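Local atomic coordinates of probable sensor histidine kinase pdtas (Mycobacterium tuberculosis, PDB entry 2YKH), a protein that is a cytoplasmic sensor histidine kinase that uses ATP to phosphorylate itself and probably relays cyclic di-GMP signals as mycobacteria adapt to poor nutrients. Residues Leu53-Gln58 / Asp71-Val76; Ser175-Gly180 / Leu261-Pro266. All coordinates share one frame; numbering follows the deposited sequence.

Contact 1: Leu53-Gln58 / Asp71-Val76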
loop_
_atom_site.group_PDB
_atom_site.type_symbol
_atom_site.label_atom_id
_atom_site.label_comp_id
_atom_site.label_asym_id
_atom_site.label_seq_id
_atom_site.Cartn_x
_atom_site.Cartn_y
_atom_site.Cartn_z
ATOM N N LEU A 53 -18.847 6.183 17.138
ATOM C CA LEU A 53 -17.982 5.961 15.976
ATOM C C LEU A 53 -18.347 6.955 14.877
ATOM O O LEU A 53 -19.530 7.236 14.644
ATOM C CB LEU A 53 -18.085 4.511 15.467
ATOM C CG LEU A 53 -17.899 3.347 16.457
ATOM C CD1 LEU A 53 -18.203 1.997 15.826
ATOM C CD2 LEU A 53 -16.518 3.353 17.056
ATOM N N VAL A 54 -17.315 7.501 14.235
ATOM C CA VAL A 54 -17.440 8.426 13.108
ATOM C C VAL A 54 -16.539 7.909 12.006
ATOM O O VAL A 54 -15.359 7.643 12.239
ATOM C CB VAL A 54 -16.920 9.841 13.470
ATOM C CG1 VAL A 54 -17.190 10.844 12.321
ATOM C CG2 VAL A 54 -17.510 10.331 14.773
ATOM N N CYS A 55 -17.087 7.773 10.808
ATOM C CA CYS A 55 -16.295 7.398 9.636
ATOM C C CYS A 55 -15.736 8.683 9.140
ATOM O O CYS A 55 -16.506 9.585 8.847
ATOM C CB CYS A 55 -17.174 6.792 8.541
ATOM S SG CYS A 55 -16.402 6.786 6.893
ATOM N N VAL A 56 -14.410 8.765 9.026
ATOM C CA VAL A 56 -13.751 10.015 8.642
ATOM C C VAL A 56 -13.165 10.037 7.238
ATOM O O VAL A 56 -12.735 11.084 6.753
ATOM C CB VAL A 56 -12.645 10.369 9.627
ATOM C CG1 VAL A 56 -13.258 10.794 10.946
ATOM C CG2 VAL A 56 -11.666 9.209 9.779
ATOM N N ALA A 57 -13.135 8.876 6.600
ATOM C CA ALA A 57 -12.512 8.702 5.287
ATOM C C ALA A 57 -12.980 7.397 4.621
ATOM O O ALA A 57 -13.351 6.438 5.289
ATOM C CB ALA A 57 -10.977 8.725 5.411
ATOM N N GLN A 58 -12.957 7.373 3.293
ATOM C CA GLN A 58 -13.419 6.220 2.553
ATOM C C GLN A 58 -12.742 6.218 1.202
ATOM O O GLN A 58 -12.659 7.248 0.588
ATOM C CB GLN A 58 -14.926 6.341 2.391
ATOM C CG GLN A 58 -15.523 5.584 1.240
ATOM C CD GLN A 58 -17.016 5.807 1.138
ATOM O OE1 GLN A 58 -17.573 6.769 1.716
ATOM N NE2 GLN A 58 -17.686 4.920 0.398
ATOM N N ASP A 71 -21.758 7.741 0.070
ATOM C CA ASP A 71 -20.656 8.401 0.732
ATOM C C ASP A 71 -20.822 8.251 2.241
ATOM O O ASP A 71 -21.806 8.736 2.817
ATOM C CB ASP A 71 -20.595 9.871 0.309
ATOM C CG ASP A 71 -19.389 10.618 0.889
ATOM O OD1 ASP A 71 -18.532 10.012 1.583
ATOM O OD2 ASP A 71 -19.317 11.848 0.638
ATOM N N ALA A 72 -19.862 7.568 2.876
ATOM C CA ALA A 72 -19.962 7.292 4.319
ATOM C C ALA A 72 -19.251 8.306 5.250
ATOM O O ALA A 72 -19.418 8.253 6.466
ATOM C CB ALA A 72 -19.551 5.858 4.625
ATOM N N VAL A 73 -18.494 9.232 4.668
ATOM C CA VAL A 73 -17.650 10.160 5.417
ATOM C C VAL A 73 -18.488 11.200 6.167
ATOM O O VAL A 73 -19.307 11.888 5.578
ATOM C CB VAL A 73 -16.661 10.878 4.471
ATOM C CG1 VAL A 73 -15.885 11.959 5.204
ATOM C CG2 VAL A 73 -15.740 9.892 3.774
ATOM N N GLY A 74 -18.275 11.314 7.471
ATOM C CA GLY A 74 -19.038 12.236 8.290
ATOM C C GLY A 74 -20.121 11.511 9.063
ATOM O O GLY A 74 -20.688 12.069 10.009
ATOM N N THR A 75 -20.389 10.266 8.664
ATOM C CA THR A 75 -21.403 9.415 9.294
ATOM C C THR A 75 -21.108 9.075 10.763
ATOM O O THR A 75 -20.016 8.605 11.106
ATOM C CB THR A 75 -21.659 8.145 8.452
ATOM O OG1 THR A 75 -22.471 8.501 7.332
ATOM C CG2 THR A 75 -22.389 7.082 9.232
ATOM N N VAL A 76 -22.093 9.336 11.625
ATOM C CA VAL A 76 -21.963 9.110 13.066
ATOM C C VAL A 76 -22.799 7.906 13.493
ATOM O O VAL A 76 -23.971 7.795 13.134
ATOM C CB VAL A 76 -22.334 10.375 13.861
ATOM C CG1 VAL A 76 -22.189 10.137 15.356
ATOM C CG2 VAL A 76 -21.442 11.525 13.439
#

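Contact 2: Ser175-Gly180 / Leu261-Pro266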
loop_
_atom_site.group_PDB
_atom_site.type_symbol
_atom_site.label_atom_id
_atom_site.label_comp_id
_atom_site.label_asym_id
_atom_site.label_seq_id
_atom_site.Cartn_x
_atom_site.Cartn_y
_atom_site.Cartn_z
ATOM N N SER A 175 2.360 11.517 -8.396
ATOM C CA SER A 175 2.447 10.801 -9.662
ATOM C C SER A 175 2.785 9.316 -9.501
ATOM O O SER A 175 2.754 8.568 -10.485
ATOM C CB SER A 175 3.452 11.492 -10.590
ATOM O OG SER A 175 4.792 11.195 -10.231
ATOM N N SER A 176 3.106 8.916 -8.261
ATOM C CA SER A 176 3.515 7.551 -7.885
ATOM C C SER A 176 2.733 6.394 -8.563
ATOM O O SER A 176 1.527 6.496 -8.746
ATOM C CB SER A 176 3.436 7.431 -6.361
ATOM O OG SER A 176 3.777 6.125 -5.934
ATOM N N PRO A 177 3.412 5.276 -8.893
ATOM C CA PRO A 177 2.780 4.239 -9.677
ATOM C C PRO A 177 1.610 3.588 -8.965
ATOM O O PRO A 177 1.660 3.359 -7.758
ATOM C CB PRO A 177 3.885 3.201 -9.847
ATOM C CG PRO A 177 5.094 3.814 -9.374
ATOM C CD PRO A 177 4.705 4.810 -8.381
ATOM N N ARG A 178 0.558 3.293 -9.717
ATOM C CA ARG A 178 -0.558 2.533 -9.187
ATOM C C ARG A 178 -0.174 1.059 -9.280
ATOM O O ARG A 178 0.594 0.679 -10.164
ATOM C CB ARG A 178 -1.835 2.818 -9.993
ATOM C CG ARG A 178 -2.222 4.293 -10.172
ATOM C CD ARG A 178 -2.348 5.051 -8.844
ATOM N NE ARG A 178 -2.760 6.428 -9.056
ATOM C CZ ARG A 178 -4.027 6.826 -9.036
ATOM N NH1 ARG A 178 -4.982 5.932 -8.811
ATOM N NH2 ARG A 178 -4.347 8.094 -9.249
ATOM N N ALA A 179 -0.700 0.224 -8.390
ATOM C CA ALA A 179 -0.389 -1.200 -8.443
ATOM C C ALA A 179 -0.495 -1.785 -9.849
ATOM O O ALA A 179 0.416 -2.511 -10.288
ATOM C CB ALA A 179 -1.251 -1.964 -7.495
ATOM N N GLY A 180 -1.583 -1.469 -10.554
ATOM C CA GLY A 180 -1.794 -1.954 -11.913
ATOM C C GLY A 180 -0.774 -1.553 -12.961
ATOM O O GLY A 180 -0.723 -2.168 -14.015
ATOM N N LEU A 261 9.371 4.605 -13.306
ATOM C CA LEU A 261 9.227 5.156 -11.974
ATOM C C LEU A 261 9.123 3.966 -11.046
ATOM O O LEU A 261 8.327 3.077 -11.279
ATOM C CB LEU A 261 7.937 5.948 -11.900
ATOM C CG LEU A 261 7.827 7.212 -11.062
ATOM C CD1 LEU A 261 6.367 7.620 -10.978
ATOM C CD2 LEU A 261 8.383 7.008 -9.690
ATOM N N LEU A 262 9.942 3.922 -10.007
ATOM C CA LEU A 262 10.010 2.756 -9.128
ATOM C C LEU A 262 9.590 3.181 -7.750
ATOM O O LEU A 262 9.842 4.330 -7.342
ATOM C CB LEU A 262 11.430 2.239 -9.042
ATOM C CG LEU A 262 11.952 1.522 -10.254
ATOM C CD1 LEU A 262 13.424 1.414 -10.111
ATOM C CD2 LEU A 262 11.334 0.164 -10.328
ATOM N N ARG A 263 8.943 2.271 -7.025
ATOM C CA ARG A 263 8.449 2.594 -5.699
ATOM C C ARG A 263 8.491 1.368 -4.839
ATOM O O ARG A 263 7.892 0.354 -5.151
ATOM C CB ARG A 263 7.045 3.197 -5.752
ATOM C CG ARG A 263 6.684 3.972 -4.521
ATOM C CD ARG A 263 5.758 3.190 -3.653
ATOM N NE ARG A 263 5.849 3.528 -2.234
ATOM C CZ ARG A 263 4.833 4.008 -1.518
ATOM N NH1 ARG A 263 3.655 4.242 -2.102
ATOM N NH2 ARG A 263 4.995 4.253 -0.220
ATOM N N THR A 264 9.217 1.468 -3.742
ATOM C CA THR A 264 9.418 0.320 -2.882
ATOM C C THR A 264 8.596 0.436 -1.608
ATOM O O THR A 264 8.306 1.523 -1.134
ATOM C CB THR A 264 10.908 0.129 -2.574
ATOM O OG1 THR A 264 11.435 1.341 -2.030
ATOM C CG2 THR A 264 11.676 -0.211 -3.858
ATOM N N LEU A 265 8.169 -0.713 -1.105
ATOM C CA LEU A 265 7.564 -0.842 0.220
ATOM C C LEU A 265 8.178 -2.046 0.909
ATOM O O LEU A 265 7.934 -3.175 0.493
ATOM C CB LEU A 265 6.053 -1.052 0.137
ATOM C CG LEU A 265 5.259 -0.096 -0.733
ATOM C CD1 LEU A 265 4.757 -0.837 -1.965
ATOM C CD2 LEU A 265 4.103 0.533 0.057
ATOM N N PRO A 266 8.978 -1.817 1.957
ATOM C CA PRO A 266 9.471 -2.904 2.802
ATOM C C PRO A 266 8.307 -3.674 3.411
ATOM O O PRO A 266 7.271 -3.089 3.742
ATOM C CB PRO A 266 10.213 -2.174 3.924
ATOM C CG PRO A 266 10.513 -0.828 3.386
ATOM C CD PRO A 266 9.384 -0.499 2.469
#

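Contact 1: Leu53-Gln58 / Asp71-Val76
Gln58 reaches across to the backbone of Ala72 with CG anti to the backbone N (chi1 157°). Its OE1 accepts a bond from Ala72 N at 2.7 Å, the donor tilted 17° from the amide plane. NE2 gives a bond to Thr70 O, so both ends of this amide are used, which favours this flip of it. Asp71 lies beside it, the carboxylate plane turned 51° from the amide; its OD1 takes Val73 N from above the carboxylate plane at 3.2 Å, closing an Asx turn. Val73 then spreads its methyls along the strand, CG2 lying 3.8 Å from Ala57 CA and CG1 beside Val56 O. Next to it, Cys55 SG packs against Ala72 CB at 4.0 Å. A type II turn from Ala72 to Thr75 puts Gly74 where the backbone angles call for glycine, and Gly74 N bonds to Cys55 O at 2.8 Å. Cys55 N in turn bonds to Thr75 O, after which Val54 and Val76 form an antiparallel non-hydrogen-bonded pair, with CG2 to CG2 at 4.3 Å. The chemistry implies a loop tied mainly through its backbone to strand 53-59 of the GAF domain, one glutamine amide serving beyond the end of the regular pairing with Val76.

Contact 2: Ser175-Gly180 / Leu261-Pro266
Arg263 NH2 forms a salt bridge with Glu30, and NE of the same guanidinium makes a weak bond to the neighbouring Thr264 O at 3.4 Å, while the aliphatic stem packs against Pro177 and Ser176. Leu265 CD2 sits over the centre of one guanidinium face, 3.8 Å above the plane, so an apolar methyl covers that face while the salt bridge takes the polar end. The chain leaves the backbone with CG anti to N and turns about the CB-CG bond (chi2 -104°), which directs the head along the strand and leaves the stem for the loop. There CB meets Pro177 CD at 3.9 Å, the two side chains passing at a slant, while CG lies 3.9 Å from Ser176 OG. Leu261 also packs on the proline: its CD1 approaches Pro177 CD at 4.2 Å, the two side chains crossing at about a right angle, and also rests near Ser175 O at 3.8 Å. No hydrogen bond joins the two segments, and the contact depends on van der Waals packing of the proline ring against two strand residues. Strand 258-269 is an inner strand of the sheet of the predicted PAS-like region, paired on its two sides with 250-255 and 272-282; Pro177 also touches Arg281 of the latter, and Ala179 and Leu265 both meet Leu33 of helix 32-38.

Overall arrangement
The two contacts lie in different parts of the kinase, with centres 28 Å apart and nearest atoms about 12 Å apart, and they share no strand or loop. Contact 1 belongs to the periphery, its centre 21 Å from the centre of the chain, where a loop finishes the outer side of the GAF sheet. Contact 2 is more central, its centre 9 Å from that of the chain, and joins the sheet of the predicted PAS-like region to the loop preceding it. Each is only partly buried, yet their chemistry differs. The first, with about twice the buried surface, relies on directional backbone bonds; the second has none and uses carbon packing, its arginine charge answered by helix 18-30, from the N-terminal part of the chain.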